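Ribosomal-protein-alanine acetyltransferase (Clostridium acetobutylicum, PDB 3DNS) probably acetylates the N-terminal alanine of a ribosomal protein, with this chain forming the N-terminal, GNAT-type domain of the longer enzyme. Local coordinates at residues Y63-L68 against F97-F102; I87-V92 against V117-F122. All coordinates share one frame; numbering follows the deposited sequence.

Contact 1: residues Y63-L68 against F97-F102; sequences YIKEIL and FVELGF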
# COMPACT_ATOMS: atom_id res chain seq x y z
N TYR A 63 6.14 -6.50 -11.08
CA TYR A 63 6.78 -5.50 -10.19
C TYR A 63 7.54 -6.19 -9.09
O TYR A 63 8.68 -5.85 -8.80
CB TYR A 63 5.74 -4.51 -9.61
CG TYR A 63 5.48 -3.31 -10.50
CD1 TYR A 63 5.11 -3.46 -11.84
CD2 TYR A 63 5.63 -2.00 -10.00
CE1 TYR A 63 4.85 -2.31 -12.68
CE2 TYR A 63 5.39 -0.88 -10.80
CZ TYR A 63 5.01 -1.04 -12.14
OH TYR A 63 4.79 0.10 -12.87
N ILE A 64 6.92 -7.19 -8.48
CA ILE A 64 7.61 -7.99 -7.46
C ILE A 64 8.89 -8.59 -8.00
O ILE A 64 9.91 -8.55 -7.34
CB ILE A 64 6.68 -9.06 -6.91
CG1 ILE A 64 5.42 -8.42 -6.28
CG2 ILE A 64 7.37 -9.92 -5.86
CD1 ILE A 64 5.74 -7.20 -5.52
N LYS A 65 8.82 -9.18 -9.20
CA LYS A 65 9.99 -9.72 -9.89
C LYS A 65 11.09 -8.67 -10.02
O LYS A 65 12.28 -8.98 -9.84
CB LYS A 65 9.66 -10.27 -11.29
CG LYS A 65 9.22 -11.72 -11.29
CD LYS A 65 8.96 -12.28 -12.71
CE LYS A 65 7.47 -12.48 -13.01
NZ LYS A 65 7.25 -13.47 -14.15
N GLU A 66 10.69 -7.46 -10.39
CA GLU A 66 11.66 -6.37 -10.53
C GLU A 66 12.26 -6.03 -9.17
O GLU A 66 13.49 -5.85 -9.03
CB GLU A 66 11.02 -5.14 -11.16
CG GLU A 66 11.96 -3.94 -11.23
CD GLU A 66 11.36 -2.80 -12.01
OE1 GLU A 66 11.08 -2.96 -13.20
OE2 GLU A 66 11.17 -1.73 -11.45
N ILE A 67 11.44 -5.94 -8.15
CA ILE A 67 11.95 -5.54 -6.84
C ILE A 67 13.02 -6.54 -6.38
O ILE A 67 14.10 -6.20 -5.96
CB ILE A 67 10.77 -5.42 -5.80
CG1 ILE A 67 9.84 -4.25 -6.19
CG2 ILE A 67 11.26 -5.29 -4.33
CD1 ILE A 67 8.40 -4.34 -5.62
N LEU A 68 12.69 -7.82 -6.50
CA LEU A 68 13.58 -8.87 -6.11
C LEU A 68 14.86 -8.86 -6.94
O LEU A 68 15.94 -9.04 -6.43
CB LEU A 68 12.85 -10.22 -6.23
CG LEU A 68 11.83 -10.56 -5.14
CD1 LEU A 68 10.92 -11.74 -5.62
CD2 LEU A 68 12.54 -10.94 -3.80
N PHE A 97 8.93 -15.51 -7.18
CA PHE A 97 10.09 -16.13 -6.53
C PHE A 97 10.53 -17.38 -7.27
O PHE A 97 11.74 -17.63 -7.49
CB PHE A 97 9.76 -16.52 -5.10
CG PHE A 97 9.62 -15.38 -4.19
CD1 PHE A 97 10.72 -14.91 -3.49
CD2 PHE A 97 8.36 -14.77 -4.01
CE1 PHE A 97 10.59 -13.81 -2.65
CE2 PHE A 97 8.23 -13.70 -3.19
CZ PHE A 97 9.34 -13.22 -2.48
N VAL A 98 9.56 -18.20 -7.62
CA VAL A 98 9.87 -19.47 -8.30
C VAL A 98 10.43 -19.19 -9.71
O VAL A 98 11.37 -19.85 -10.17
CB VAL A 98 8.61 -20.43 -8.24
CG1 VAL A 98 8.84 -21.76 -8.94
CG2 VAL A 98 8.24 -20.68 -6.76
N GLU A 99 9.87 -18.21 -10.40
CA GLU A 99 10.33 -17.86 -11.74
C GLU A 99 11.76 -17.25 -11.76
O GLU A 99 12.45 -17.30 -12.78
CB GLU A 99 9.32 -16.91 -12.40
CG GLU A 99 7.97 -17.59 -12.61
CD GLU A 99 6.89 -16.69 -13.19
OE1 GLU A 99 7.06 -15.45 -13.17
OE2 GLU A 99 5.87 -17.22 -13.67
N LEU A 100 12.18 -16.64 -10.66
CA LEU A 100 13.53 -16.09 -10.58
C LEU A 100 14.53 -17.15 -10.09
O LEU A 100 15.73 -16.89 -10.07
CB LEU A 100 13.54 -14.86 -9.69
CG LEU A 100 12.80 -13.66 -10.23
CD1 LEU A 100 12.70 -12.57 -9.10
CD2 LEU A 100 13.56 -13.09 -11.45
N GLY A 101 14.06 -18.34 -9.71
CA GLY A 101 14.95 -19.38 -9.28
C GLY A 101 15.22 -19.51 -7.77
O GLY A 101 16.15 -20.25 -7.37
N PHE A 102 14.42 -18.85 -6.94
CA PHE A 102 14.55 -19.04 -5.49
C PHE A 102 14.08 -20.41 -5.07
O PHE A 102 13.10 -20.90 -5.59
CB PHE A 102 13.70 -18.06 -4.70
CG PHE A 102 14.16 -16.66 -4.73
CD1 PHE A 102 14.95 -16.16 -3.72
CD2 PHE A 102 13.77 -15.82 -5.75
CE1 PHE A 102 15.41 -14.87 -3.74
CE2 PHE A 102 14.20 -14.46 -5.76
CZ PHE A 102 15.02 -14.02 -4.73
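Apolar side chains carry most of the contact between Tyr63-Leu68, on helix 61-78, and Phe97-Phe102, from helix 95-99 and the turn after it. Leu68 is at the centre of the cluster. Its CB points toward the second segment; with CG anti to the carbonyl carbon (chi1 -76°) and chi2 near 165°, both methyls reach it. CD1 sits over one face of the Phe97 ring, 3.7 Å from the ring centroid, a CH-pi contact. CD2 touches the tip of Phe102, with CZ 4.1 Å away. Lower on the same side chain, Leu68 CB meets Leu100 CD1 at 3.7 Å. That same leucine methyl also reaches the backbone O of Lys65, one turn back along the helix. Phe97 and Phe102 pack against each other too: Phe97 CD1 lies over the rim of one Phe102 face. On the sheet side, Leu68, Phe97 and Phe102 all touch Ile86 of strand 83-89, and Phe97 stacks on Phe124.

The charged contact lies at the margin. Lys65 bends at chi3 and reaches across to Glu99, whose chain is extended beyond CG. NZ and OE1 form a salt bridge, but they are modelled too close together, so the exact placing of both atoms is unsure. Glu99 OE2 has a second partner, Gln95 NE2.

Backbone bonds shape the second segment. Phe102 N donates to Phe97 O (3.0 Å) and Gly101 N to Val98 O (3.1 Å). Gly101 has positive phi (94°), a conformation that glycine takes readily. The Schellman motif turns the chain out of the last helical turn and brings Phe102 to the cluster. Helix 61-78 is the crossover of a beta-alpha-beta unit between parallel strands 46-53 and 83-89, and helix 95-99 follows on the same face, consistent with the GNAT fold.

Contact 2: residues I87-V92 against V117-F122; sequences IVDEEV and VLKDEF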
# COMPACT_ATOMS: atom_id res chain seq x y z
N ILE A 87 11.78 -13.76 3.88
CA ILE A 87 10.60 -14.12 4.64
C ILE A 87 9.49 -13.25 4.10
O ILE A 87 9.59 -12.01 4.10
CB ILE A 87 10.78 -13.75 6.12
CG1 ILE A 87 12.03 -14.40 6.72
CG2 ILE A 87 9.52 -14.11 6.90
CD1 ILE A 87 12.37 -13.98 8.10
N VAL A 88 8.41 -13.90 3.68
CA VAL A 88 7.21 -13.23 3.15
C VAL A 88 5.95 -13.92 3.63
O VAL A 88 5.91 -15.15 3.82
CB VAL A 88 7.14 -13.22 1.59
CG1 VAL A 88 8.13 -12.31 1.00
CG2 VAL A 88 7.31 -14.61 1.01
N ASP A 89 4.94 -13.12 3.88
CA ASP A 89 3.60 -13.58 4.20
C ASP A 89 3.16 -14.47 3.06
O ASP A 89 3.45 -14.18 1.90
CB ASP A 89 2.69 -12.34 4.37
CG ASP A 89 1.27 -12.67 4.55
OD1 ASP A 89 0.84 -13.73 4.08
OD2 ASP A 89 0.57 -11.86 5.20
N GLU A 90 2.46 -15.57 3.39
CA GLU A 90 2.08 -16.50 2.38
C GLU A 90 1.05 -15.91 1.40
O GLU A 90 0.88 -16.45 0.32
CB GLU A 90 1.55 -17.80 2.99
CG GLU A 90 2.63 -18.73 3.54
CD GLU A 90 2.13 -20.10 3.82
OE1 GLU A 90 0.98 -20.43 3.45
OE2 GLU A 90 2.88 -20.88 4.43
N GLU A 91 0.40 -14.81 1.77
CA GLU A 91 -0.45 -14.08 0.81
C GLU A 91 0.24 -13.51 -0.39
O GLU A 91 -0.40 -13.27 -1.39
CB GLU A 91 -1.20 -12.95 1.50
CG GLU A 91 -2.26 -13.50 2.41
CD GLU A 91 -3.31 -12.49 2.76
OE1 GLU A 91 -3.03 -11.27 2.67
OE2 GLU A 91 -4.42 -12.94 3.12
N VAL A 92 1.54 -13.22 -0.28
CA VAL A 92 2.29 -12.62 -1.38
C VAL A 92 2.42 -13.69 -2.45
O VAL A 92 2.54 -14.88 -2.16
CB VAL A 92 3.71 -12.10 -0.93
CG1 VAL A 92 4.53 -11.56 -2.13
CG2 VAL A 92 3.60 -10.99 0.19
N VAL A 117 -6.02 -13.27 13.55
CA VAL A 117 -5.83 -14.61 13.00
C VAL A 117 -4.32 -14.78 12.75
O VAL A 117 -3.64 -13.86 12.22
CB VAL A 117 -6.58 -14.79 11.63
CG1 VAL A 117 -6.40 -13.57 10.75
CG2 VAL A 117 -6.07 -16.01 10.88
N LEU A 118 -3.82 -15.96 13.10
CA LEU A 118 -2.42 -16.30 12.91
C LEU A 118 -2.21 -16.76 11.46
O LEU A 118 -2.94 -17.60 10.95
CB LEU A 118 -1.99 -17.41 13.86
CG LEU A 118 -1.90 -17.17 15.36
CD1 LEU A 118 -1.98 -18.55 16.09
CD2 LEU A 118 -0.64 -16.41 15.72
N LYS A 119 -1.19 -16.20 10.80
CA LYS A 119 -0.89 -16.59 9.44
C LYS A 119 0.56 -17.08 9.33
O LYS A 119 1.41 -16.86 10.23
CB LYS A 119 -1.15 -15.42 8.49
CG LYS A 119 -2.65 -15.13 8.17
CD LYS A 119 -2.86 -13.67 7.61
CE LYS A 119 -1.78 -13.23 6.65
NZ LYS A 119 -2.00 -11.92 5.89
N ASP A 120 0.85 -17.76 8.22
CA ASP A 120 2.14 -18.38 7.99
C ASP A 120 3.00 -17.46 7.12
O ASP A 120 2.46 -16.59 6.42
CB ASP A 120 1.97 -19.73 7.29
CG ASP A 120 1.16 -20.75 8.10
OD1 ASP A 120 0.98 -20.62 9.35
OD2 ASP A 120 0.76 -21.74 7.45
N GLU A 121 4.32 -17.65 7.21
CA GLU A 121 5.29 -17.08 6.29
C GLU A 121 6.13 -18.13 5.53
O GLU A 121 6.56 -19.16 6.09
CB GLU A 121 6.22 -16.13 7.06
CG GLU A 121 5.56 -14.85 7.49
CD GLU A 121 6.50 -13.92 8.21
OE1 GLU A 121 7.01 -14.33 9.30
OE2 GLU A 121 6.70 -12.77 7.71
N PHE A 122 6.38 -17.84 4.26
CA PHE A 122 7.35 -18.61 3.47
C PHE A 122 8.73 -18.15 3.69
O PHE A 122 8.96 -16.95 3.89
CB PHE A 122 7.10 -18.46 1.97
CG PHE A 122 5.89 -19.14 1.50
CD1 PHE A 122 5.71 -20.51 1.73
CD2 PHE A 122 4.95 -18.46 0.79
CE1 PHE A 122 4.58 -21.17 1.25
CE2 PHE A 122 3.85 -19.09 0.31
CZ PHE A 122 3.64 -20.44 0.54
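The Phe122 ring has Glu90 on one face: CG stands over the ring centre, 3.5 Å from the centroid, a CH-pi contact. The Glu90 carboxylate is stacked on the ring, the two planes 9° apart. The ring meets Phe104 of strand 103-114 edge-to-face. The setting is an antiparallel strand pair in the mixed sheet of the GNAT fold, where strand 83-89 ends beside strand 117-127.

Val88 and Phe122 form a hydrogen-bonded pair. Val88 N donates to Phe122 O with an N-H...O angle of 165° and the donor in the carbonyl plane. Phe122 N donates back to Val88 O at 2.8 Å, nearly along the C=O axis. Their side chains share a sheet face, and Val88 CG2 touches Phe122 CB. Asp89 and Glu121 follow as a non-hydrogen-bonded pair.

The chain leaves the sheet in a type I turn, Asp89 to Val92. Glu90 N reaches Asp120 O (3.2 Å), from above the carbonyl plane. The Glu90 and Asp120 side chains run side by side, with OE2 and OD2 3.8 Å apart. The like charges may raise the pKa of one of them; Asp120 OD1 accepts from Lys110 N. On the face away from Val88 and Phe122, Ile87 CG2 lies against the Glu121 carboxylate, whose OE2 pairs with Arg50 and OE1 with Ser111.

Lys119, bent at chi3, joins a salt-bridge network with Asp89, Glu91 and Glu114; Lys119 NZ to Glu91 OE1 is long, 3.4 Å. Asp89 uses both oxygens: OD1 takes Glu91 N in an Asx turn, and OD2 receives Lys119 NZ on its syn lone pair at 2.7 Å.

From the N terminus the chain builds strands 4-6 to 46-53, then enters helix 61-78 and the first half of contact 1. It returns through strand 83-89, whose end and following turn give the first half of contact 2. Helix 95-99 comes next, and Phe97-Phe102 closes contact 1 across 28 residues. Strand 103-114 follows, and strand 117-127 closes contact 2 across 24. The segments alternate, so the two loops cross rather than nest. Contact 1 ties helix 61-78 to helix 95-99 and the turn after it, on one face of the sheet; contact 2 ties strand to strand. Their centres lie about 17 Å apart, yet they meet where Phe97 CZ packs on Val88 CG1, 3.8 Å away.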